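Local coordinates for protein 3-carboxy-cis,cis-muconate cycloisomerase (Pseudomonas putida, PDB 1RE5) that belongs to the fumarase/aspartase superfamily of largely helical enzymes and assembles as a tetramer whose long helices pack into a central bundle, at residues Q139-A144 with R440-H445; R252-L257 with G263-P268. One frame throughout, in Å; residues are numbered along the deposited sequence.

Interaction 1. Residues Q139-A144 with R440-H445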
ATOM      1  N   GLN D 139      20.784 -26.821  10.027  1.00 26.84           N
ATOM      2  CA  GLN D 139      19.550 -27.232  10.686  1.00 26.32           C
ATOM      3  C   GLN D 139      18.705 -28.082   9.728  1.00 25.67           C
ATOM      4  O   GLN D 139      18.121 -29.078  10.124  1.00 25.29           O
ATOM      5  CB  GLN D 139      18.755 -25.999  11.124  1.00 25.50           C
ATOM      6  CG  GLN D 139      19.470 -25.103  12.116  1.00 24.76           C
ATOM      7  CD  GLN D 139      19.531 -25.701  13.508  1.00 25.18           C
ATOM      8  OE1 GLN D 139      19.831 -25.006  14.474  1.00 25.35           O
ATOM      9  NE2 GLN D 139      19.246 -26.995  13.621  1.00 25.23           N
ATOM     10  N   ALA D 140      18.638 -27.682   8.464  1.00 25.89           N
ATOM     11  CA  ALA D 140      17.875 -28.439   7.481  1.00 25.50           C
ATOM     12  C   ALA D 140      18.406 -29.868   7.447  1.00 25.47           C
ATOM     13  O   ALA D 140      17.651 -30.827   7.551  1.00 25.07           O
ATOM     14  CB  ALA D 140      18.007 -27.793   6.100  1.00 25.43           C
ATOM     15  N   LEU D 141      19.717 -30.006   7.298  1.00 25.92           N
ATOM     16  CA  LEU D 141      20.330 -31.325   7.267  1.00 26.91           C
ATOM     17  C   LEU D 141      20.101 -32.067   8.572  1.00 26.95           C
ATOM     18  O   LEU D 141      19.688 -33.221   8.571  1.00 27.54           O
ATOM     19  CB  LEU D 141      21.832 -31.215   7.018  1.00 27.50           C
ATOM     20  CG  LEU D 141      22.271 -30.849   5.600  1.00 27.84           C
ATOM     21  CD1 LEU D 141      23.767 -30.559   5.604  1.00 25.84           C
ATOM     22  CD2 LEU D 141      21.920 -31.979   4.643  1.00 25.91           C
ATOM     23  N   LYS D 142      20.380 -31.400   9.685  1.00 27.67           N
ATOM     24  CA  LYS D 142      20.213 -31.996  11.001  1.00 27.27           C
ATOM     25  C   LYS D 142      18.838 -32.603  11.201  1.00 28.32           C
ATOM     26  O   LYS D 142      18.722 -33.677  11.788  1.00 30.50           O
ATOM     27  CB  LYS D 142      20.462 -30.967  12.099  1.00 27.01           C
ATOM     28  CG  LYS D 142      20.164 -31.480  13.497  1.00 27.11           C
ATOM     29  CD  LYS D 142      20.746 -30.554  14.552  1.00 29.73           C
ATOM     30  CE  LYS D 142      20.517 -31.081  15.963  1.00 29.51           C
ATOM     31  NZ  LYS D 142      21.136 -30.204  16.988  1.00 31.04           N
ATOM     32  N   HIS D 143      17.798 -31.928  10.726  1.00 27.01           N
ATOM     33  CA  HIS D 143      16.444 -32.439  10.887  1.00 26.81           C
ATOM     34  C   HIS D 143      15.825 -32.906   9.571  1.00 27.48           C
ATOM     35  O   HIS D 143      14.602 -32.946   9.426  1.00 28.27           O
ATOM     36  CB  HIS D 143      15.541 -31.374  11.527  1.00 26.93           C
ATOM     37  CG  HIS D 143      15.905 -31.033  12.939  1.00 27.99           C
ATOM     38  ND1 HIS D 143      16.735 -29.980  13.260  1.00 29.21           N
ATOM     39  CD2 HIS D 143      15.564 -31.613  14.115  1.00 27.58           C
ATOM     40  CE1 HIS D 143      16.887 -29.925  14.571  1.00 29.42           C
ATOM     41  NE2 HIS D 143      16.187 -30.904  15.113  1.00 27.43           N
ATOM     42  N   ALA D 144      16.665 -33.266   8.612  1.00 27.34           N
ATOM     43  CA  ALA D 144      16.178 -33.718   7.311  1.00 28.11           C
ATOM     44  C   ALA D 144      15.139 -34.822   7.404  1.00 28.53           C
ATOM     45  O   ALA D 144      14.333 -34.999   6.499  1.00 28.89           O
ATOM     46  CB  ALA D 144      17.340 -34.193   6.447  1.00 27.26           C
ATOM     47  N   ARG D 440      18.576 -31.147  -2.341  1.00 24.57           N
ATOM     48  CA  ARG D 440      18.653 -30.222  -3.457  1.00 24.99           C
ATOM     49  C   ARG D 440      18.861 -28.785  -2.998  1.00 26.52           C
ATOM     50  O   ARG D 440      19.688 -28.063  -3.547  1.00 27.58           O
ATOM     51  CB  ARG D 440      17.378 -30.308  -4.284  1.00 23.63           C
ATOM     52  CG  ARG D 440      17.084 -31.676  -4.830  1.00 21.94           C
ATOM     53  CD  ARG D 440      15.842 -31.616  -5.675  1.00 23.22           C
ATOM     54  NE  ARG D 440      16.083 -32.073  -7.035  1.00 25.44           N
ATOM     55  CZ  ARG D 440      15.630 -31.457  -8.122  1.00 27.95           C
ATOM     56  NH1 ARG D 440      14.913 -30.346  -8.026  1.00 27.80           N
ATOM     57  NH2 ARG D 440      15.876 -31.968  -9.319  1.00 32.25           N
ATOM     58  N   ALA D 441      18.102 -28.365  -1.994  1.00 28.74           N
ATOM     59  CA  ALA D 441      18.221 -27.003  -1.485  1.00 30.13           C
ATOM     60  C   ALA D 441      19.613 -26.716  -0.926  1.00 31.14           C
ATOM     61  O   ALA D 441      20.206 -25.674  -1.225  1.00 31.19           O
ATOM     62  CB  ALA D 441      17.167 -26.749  -0.409  1.00 29.33           C
ATOM     63  N   VAL D 442      20.127 -27.633  -0.105  1.00 32.15           N
ATOM     64  CA  VAL D 442      21.450 -27.463   0.497  1.00 31.66           C
ATOM     65  C   VAL D 442      22.494 -27.502  -0.600  1.00 32.18           C
ATOM     66  O   VAL D 442      23.455 -26.740  -0.590  1.00 31.45           O
ATOM     67  CB  VAL D 442      21.739 -28.568   1.523  1.00 30.74           C
ATOM     68  CG1 VAL D 442      23.186 -28.492   1.993  1.00 28.98           C
ATOM     69  CG2 VAL D 442      20.787 -28.413   2.699  1.00 29.28           C
ATOM     70  N   SER D 443      22.285 -28.395  -1.556  1.00 33.64           N
ATOM     71  CA  SER D 443      23.190 -28.532  -2.689  1.00 35.85           C
ATOM     72  C   SER D 443      23.346 -27.181  -3.396  1.00 36.49           C
ATOM     73  O   SER D 443      24.444 -26.658  -3.545  1.00 36.65           O
ATOM     74  CB  SER D 443      22.627 -29.565  -3.662  1.00 35.93           C
ATOM     75  OG  SER D 443      23.468 -29.703  -4.784  1.00 40.70           O
ATOM     76  N   GLU D 444      22.222 -26.622  -3.821  1.00 37.57           N
ATOM     77  CA  GLU D 444      22.203 -25.343  -4.504  1.00 39.07           C
ATOM     78  C   GLU D 444      22.834 -24.230  -3.658  1.00 38.34           C
ATOM     79  O   GLU D 444      23.451 -23.307  -4.186  1.00 37.70           O
ATOM     80  CB  GLU D 444      20.764 -24.998  -4.842  1.00 41.41           C
ATOM     81  CG  GLU D 444      20.630 -24.168  -6.067  1.00 48.64           C
ATOM     82  CD  GLU D 444      19.187 -23.960  -6.442  1.00 53.00           C
ATOM     83  OE1 GLU D 444      18.465 -23.253  -5.687  1.00 56.02           O
ATOM     84  OE2 GLU D 444      18.779 -24.514  -7.491  1.00 55.24           O
ATOM     85  N   HIS D 445      22.663 -24.317  -2.345  1.00 38.40           N
ATOM     86  CA  HIS D 445      23.231 -23.333  -1.432  1.00 38.46           C
ATOM     87  C   HIS D 445      24.758 -23.396  -1.495  1.00 39.72           C
ATOM     88  O   HIS D 445      25.425 -22.368  -1.443  1.00 39.64           O
ATOM     89  CB  HIS D 445      22.746 -23.595   0.005  1.00 35.64           C
ATOM     90  CG  HIS D 445      23.582 -22.930   1.058  1.00 32.57           C
ATOM     91  ND1 HIS D 445      23.651 -21.561   1.206  1.00 32.78           N
ATOM     92  CD2 HIS D 445      24.411 -23.451   1.994  1.00 31.64           C
ATOM     93  CE1 HIS D 445      24.487 -21.268   2.187  1.00 31.42           C
ATOM     94  NE2 HIS D 445      24.962 -22.396   2.681  1.00 30.49           N
TER
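Leu141, in the last turn of helix 106-142, faces Val442 of helix 434-449 with their CA atoms 7.9 Å apart, the nearest CA pair across the two segments. Val442 directs its CB at the other helix. With CG1 anti to the backbone N (chi1 172°), the second methyl, CG2, is put against both Ala140 and Leu141. It meets Leu141 at the branch point, CG2 of Val442 lying 4.1 Å from CG of Leu141, and the two side chains cross obliquely. The two forks face each other branch to branch: Leu141 CD2 is 4.2 Å from Val442 CG2, and Leu141 CD1 is 4.2 Å from Val442 CG1. Ala140 points its CB toward the same valine but stands a little farther off, 4.4 Å from CB to Val442 CG2. At His143 the backbone leaves helical geometry, and Ala144 O is then hydrogen-bonded to Thr161 OG1. One turn of helix 434-449 beyond the valine, His445 NE2 bonds to Asp134 OD1, a polar tie between the same two helices; on another side of that helix, Arg440 packs on Pro222 of the second subunit. No hydrogen bond joins the two segments themselves. Their contact is a small, apolar touch without directional bonds, 105 Å² in all, where the last turn of helix 106-142 meets helix 434-449, with Ala140 and Val442 buried and Leu141 exposed.

Interaction 2. Residues R252-L257 with G263-P268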
ATOM      1  N   ARG D 252       6.177 -16.556  11.000  1.00 21.80           N
ATOM      2  CA  ARG D 252       4.824 -17.041  11.223  1.00 22.59           C
ATOM      3  C   ARG D 252       4.873 -18.508  11.632  1.00 22.12           C
ATOM      4  O   ARG D 252       4.267 -18.909  12.626  1.00 22.42           O
ATOM      5  CB  ARG D 252       3.982 -16.910   9.958  1.00 24.70           C
ATOM      6  CG  ARG D 252       2.601 -17.560  10.092  1.00 30.52           C
ATOM      7  CD  ARG D 252       1.628 -16.625  10.801  1.00 34.59           C
ATOM      8  NE  ARG D 252       1.444 -15.435   9.976  1.00 39.30           N
ATOM      9  CZ  ARG D 252       0.639 -15.382   8.913  1.00 41.14           C
ATOM     10  NH1 ARG D 252      -0.092 -16.445   8.558  1.00 38.54           N
ATOM     11  NH2 ARG D 252       0.624 -14.285   8.157  1.00 41.79           N
ATOM     12  N   ASP D 253       5.600 -19.306  10.858  1.00 21.12           N
ATOM     13  CA  ASP D 253       5.726 -20.729  11.138  1.00 20.66           C
ATOM     14  C   ASP D 253       6.220 -21.026  12.564  1.00 20.56           C
ATOM     15  O   ASP D 253       5.729 -21.949  13.226  1.00 21.10           O
ATOM     16  CB  ASP D 253       6.636 -21.380  10.091  1.00 18.83           C
ATOM     17  CG  ASP D 253       5.964 -21.480   8.722  1.00 19.68           C
ATOM     18  OD1 ASP D 253       4.759 -21.182   8.639  1.00 18.82           O
ATOM     19  OD2 ASP D 253       6.624 -21.860   7.726  1.00 20.07           O
ATOM     20  N   ILE D 254       7.183 -20.249  13.041  1.00 20.07           N
ATOM     21  CA  ILE D 254       7.700 -20.438  14.386  1.00 18.90           C
ATOM     22  C   ILE D 254       6.607 -20.143  15.391  1.00 19.14           C
ATOM     23  O   ILE D 254       6.357 -20.929  16.299  1.00 20.57           O
ATOM     24  CB  ILE D 254       8.855 -19.482  14.671  1.00 19.40           C
ATOM     25  CG1 ILE D 254       9.968 -19.719  13.657  1.00 22.39           C
ATOM     26  CG2 ILE D 254       9.361 -19.663  16.086  1.00 19.33           C
ATOM     27  CD1 ILE D 254      10.617 -21.074  13.735  1.00 23.61           C
ATOM     28  N   SER D 255       5.934 -19.012  15.228  1.00 20.17           N
ATOM     29  CA  SER D 255       4.900 -18.639  16.181  1.00 20.54           C
ATOM     30  C   SER D 255       3.801 -19.683  16.242  1.00 21.27           C
ATOM     31  O   SER D 255       3.253 -19.939  17.313  1.00 22.72           O
ATOM     32  CB  SER D 255       4.318 -17.260  15.849  1.00 20.08           C
ATOM     33  OG  SER D 255       3.452 -17.323  14.738  1.00 23.21           O
ATOM     34  N   LEU D 256       3.474 -20.300  15.108  1.00 21.20           N
ATOM     35  CA  LEU D 256       2.431 -21.335  15.100  1.00 20.57           C
ATOM     36  C   LEU D 256       2.927 -22.633  15.731  1.00 20.49           C
ATOM     37  O   LEU D 256       2.147 -23.365  16.363  1.00 20.02           O
ATOM     38  CB  LEU D 256       1.945 -21.607  13.677  1.00 18.67           C
ATOM     39  CG  LEU D 256       1.117 -20.465  13.096  1.00 17.21           C
ATOM     40  CD1 LEU D 256       1.022 -20.624  11.610  1.00 16.48           C
ATOM     41  CD2 LEU D 256      -0.262 -20.440  13.740  1.00 17.51           C
ATOM     42  N   LEU D 257       4.218 -22.916  15.562  1.00 19.36           N
ATOM     43  CA  LEU D 257       4.803 -24.122  16.136  1.00 20.70           C
ATOM     44  C   LEU D 257       5.016 -23.947  17.637  1.00 20.90           C
ATOM     45  O   LEU D 257       5.096 -24.936  18.382  1.00 19.49           O
ATOM     46  CB  LEU D 257       6.127 -24.477  15.445  1.00 20.36           C
ATOM     47  CG  LEU D 257       6.016 -24.913  13.981  1.00 20.50           C
ATOM     48  CD1 LEU D 257       7.381 -25.250  13.425  1.00 20.17           C
ATOM     49  CD2 LEU D 257       5.106 -26.120  13.886  1.00 20.74           C
ATOM     50  N   GLY D 263       3.411 -26.825  20.415  1.00 19.16           N
ATOM     51  CA  GLY D 263       4.653 -26.985  21.155  1.00 18.12           C
ATOM     52  C   GLY D 263       5.681 -27.876  20.511  1.00 19.48           C
ATOM     53  O   GLY D 263       6.223 -28.762  21.149  1.00 19.81           O
ATOM     54  N   GLU D 264       5.967 -27.637  19.243  1.00 20.61           N
ATOM     55  CA  GLU D 264       6.927 -28.463  18.539  1.00 20.56           C
ATOM     56  C   GLU D 264       8.290 -27.806  18.360  1.00 22.71           C
ATOM     57  O   GLU D 264       9.320 -28.479  18.426  1.00 24.94           O
ATOM     58  CB  GLU D 264       6.352 -28.859  17.184  1.00 17.73           C
ATOM     59  CG  GLU D 264       5.120 -29.705  17.311  1.00 16.72           C
ATOM     60  CD  GLU D 264       4.568 -30.117  15.974  1.00 17.73           C
ATOM     61  OE1 GLU D 264       3.662 -30.982  15.943  1.00 17.21           O
ATOM     62  OE2 GLU D 264       5.038 -29.573  14.955  1.00 17.85           O
ATOM     63  N   VAL D 265       8.308 -26.501  18.124  1.00 22.71           N
ATOM     64  CA  VAL D 265       9.561 -25.791  17.934  1.00 23.53           C
ATOM     65  C   VAL D 265       9.475 -24.548  18.784  1.00 25.01           C
ATOM     66  O   VAL D 265       8.397 -23.991  18.946  1.00 26.76           O
ATOM     67  CB  VAL D 265       9.767 -25.402  16.442  1.00 23.82           C
ATOM     68  CG1 VAL D 265      10.909 -24.423  16.301  1.00 24.41           C
ATOM     69  CG2 VAL D 265      10.076 -26.646  15.624  1.00 21.56           C
ATOM     70  N   PHE D 266      10.599 -24.111  19.336  1.00 26.30           N
ATOM     71  CA  PHE D 266      10.595 -22.930  20.190  1.00 27.48           C
ATOM     72  C   PHE D 266      11.770 -22.010  19.920  1.00 29.68           C
ATOM     73  O   PHE D 266      12.851 -22.459  19.520  1.00 28.62           O
ATOM     74  CB  PHE D 266      10.682 -23.335  21.662  1.00 26.76           C
ATOM     75  CG  PHE D 266       9.585 -24.232  22.118  1.00 26.99           C
ATOM     76  CD1 PHE D 266       8.464 -23.709  22.750  1.00 25.59           C
ATOM     77  CD2 PHE D 266       9.673 -25.608  21.928  1.00 27.66           C
ATOM     78  CE1 PHE D 266       7.448 -24.536  23.187  1.00 24.03           C
ATOM     79  CE2 PHE D 266       8.657 -26.447  22.361  1.00 26.48           C
ATOM     80  CZ  PHE D 266       7.542 -25.904  22.994  1.00 26.46           C
ATOM     81  N   GLU D 267      11.555 -20.720  20.163  1.00 31.50           N
ATOM     82  CA  GLU D 267      12.612 -19.739  20.024  1.00 33.43           C
ATOM     83  C   GLU D 267      13.561 -19.984  21.193  1.00 36.76           C
ATOM     84  O   GLU D 267      13.161 -20.501  22.229  1.00 36.53           O
ATOM     85  CB  GLU D 267      12.043 -18.339  20.141  1.00 31.50           C
ATOM     86  CG  GLU D 267      11.484 -17.779  18.874  1.00 30.16           C
ATOM     87  CD  GLU D 267      11.043 -16.350  19.063  1.00 28.61           C
ATOM     88  OE1 GLU D 267      11.697 -15.628  19.845  1.00 29.03           O
ATOM     89  OE2 GLU D 267      10.052 -15.946  18.430  1.00 29.39           O
ATOM     90  N   PRO D 268      14.826 -19.595  21.053  1.00 40.65           N
ATOM     91  CA  PRO D 268      15.802 -19.794  22.122  1.00 45.35           C
ATOM     92  C   PRO D 268      15.424 -19.108  23.418  1.00 51.24           C
ATOM     93  O   PRO D 268      14.479 -18.329  23.468  1.00 51.06           O
ATOM     94  CB  PRO D 268      17.069 -19.175  21.550  1.00 43.52           C
ATOM     95  CG  PRO D 268      16.874 -19.259  20.088  1.00 42.89           C
ATOM     96  CD  PRO D 268      15.439 -18.904  19.915  1.00 40.52           C
TER
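Leu257, the final residue of helix 231-257, lies against Val265 with both CB atoms pointing across the contact. Its CB is 3.9 Å from Val265 CB and 4.0 Å from Val265 N, so the side chain starts out against both side chain and backbone of the valine. CG stands anti to the carbonyl carbon (chi1 -67°), and from there the fork divides between two neighbours. CD1 packs on the valine, 3.7 Å from Val265 CG2, whereas CD2 touches the carboxylate of Glu264, 3.6 Å from OE2. That acid is directed to other partners: OE2 forms a salt bridge with Arg151, and OE1 accepts from Asn358 ND2. The backbone of Leu257 adds the one hydrogen bond between the segments, from Glu264 N to Leu257 O at 3.0 Å, with an N-H...O angle of 155°. It reaches a carbonyl at the helix end, just after Gly263 has turned the chain through positive phi. One turn earlier, Ile254 meets Glu267 nearly at a right angle, its CG2 4.0 Å from Glu267 CG, while the Glu267 carboxylate accepts from Gly287 N and Ala288 N. The contact closes the loop from helix 231-257 into strand 265-266, and its touching residues are buried: the strand pairs antiparallel with 349-350, helix 352-359 packs Met355 on Glu264 and Val265, helix 319-347 brings Ile344 to Ile254, and His313 of the second subunit packs on Leu257.

Residues 139-144 come first along the chain, the whole of interaction 2 follows, and 440-445 closes interaction 1 near the C-terminus. The two centres are 19 Å apart and the nearest atoms about 7 Å, without touching. Interaction 1 joins two helices distant in sequence, 106-142 and 434-449; interaction 2 is a local return of the chain from helix 231-257 into strand 265-266. Strand 147-152, which follows helix 106-142, packs beside interaction 2 and shares a sheet with strand 159-161, whose Thr161 bonds to Ala144. Both contacts lie next to the second subunit, through helix 434-449 in interaction 1 and the end of helix 231-257 in interaction 2, so each borders a subunit interface.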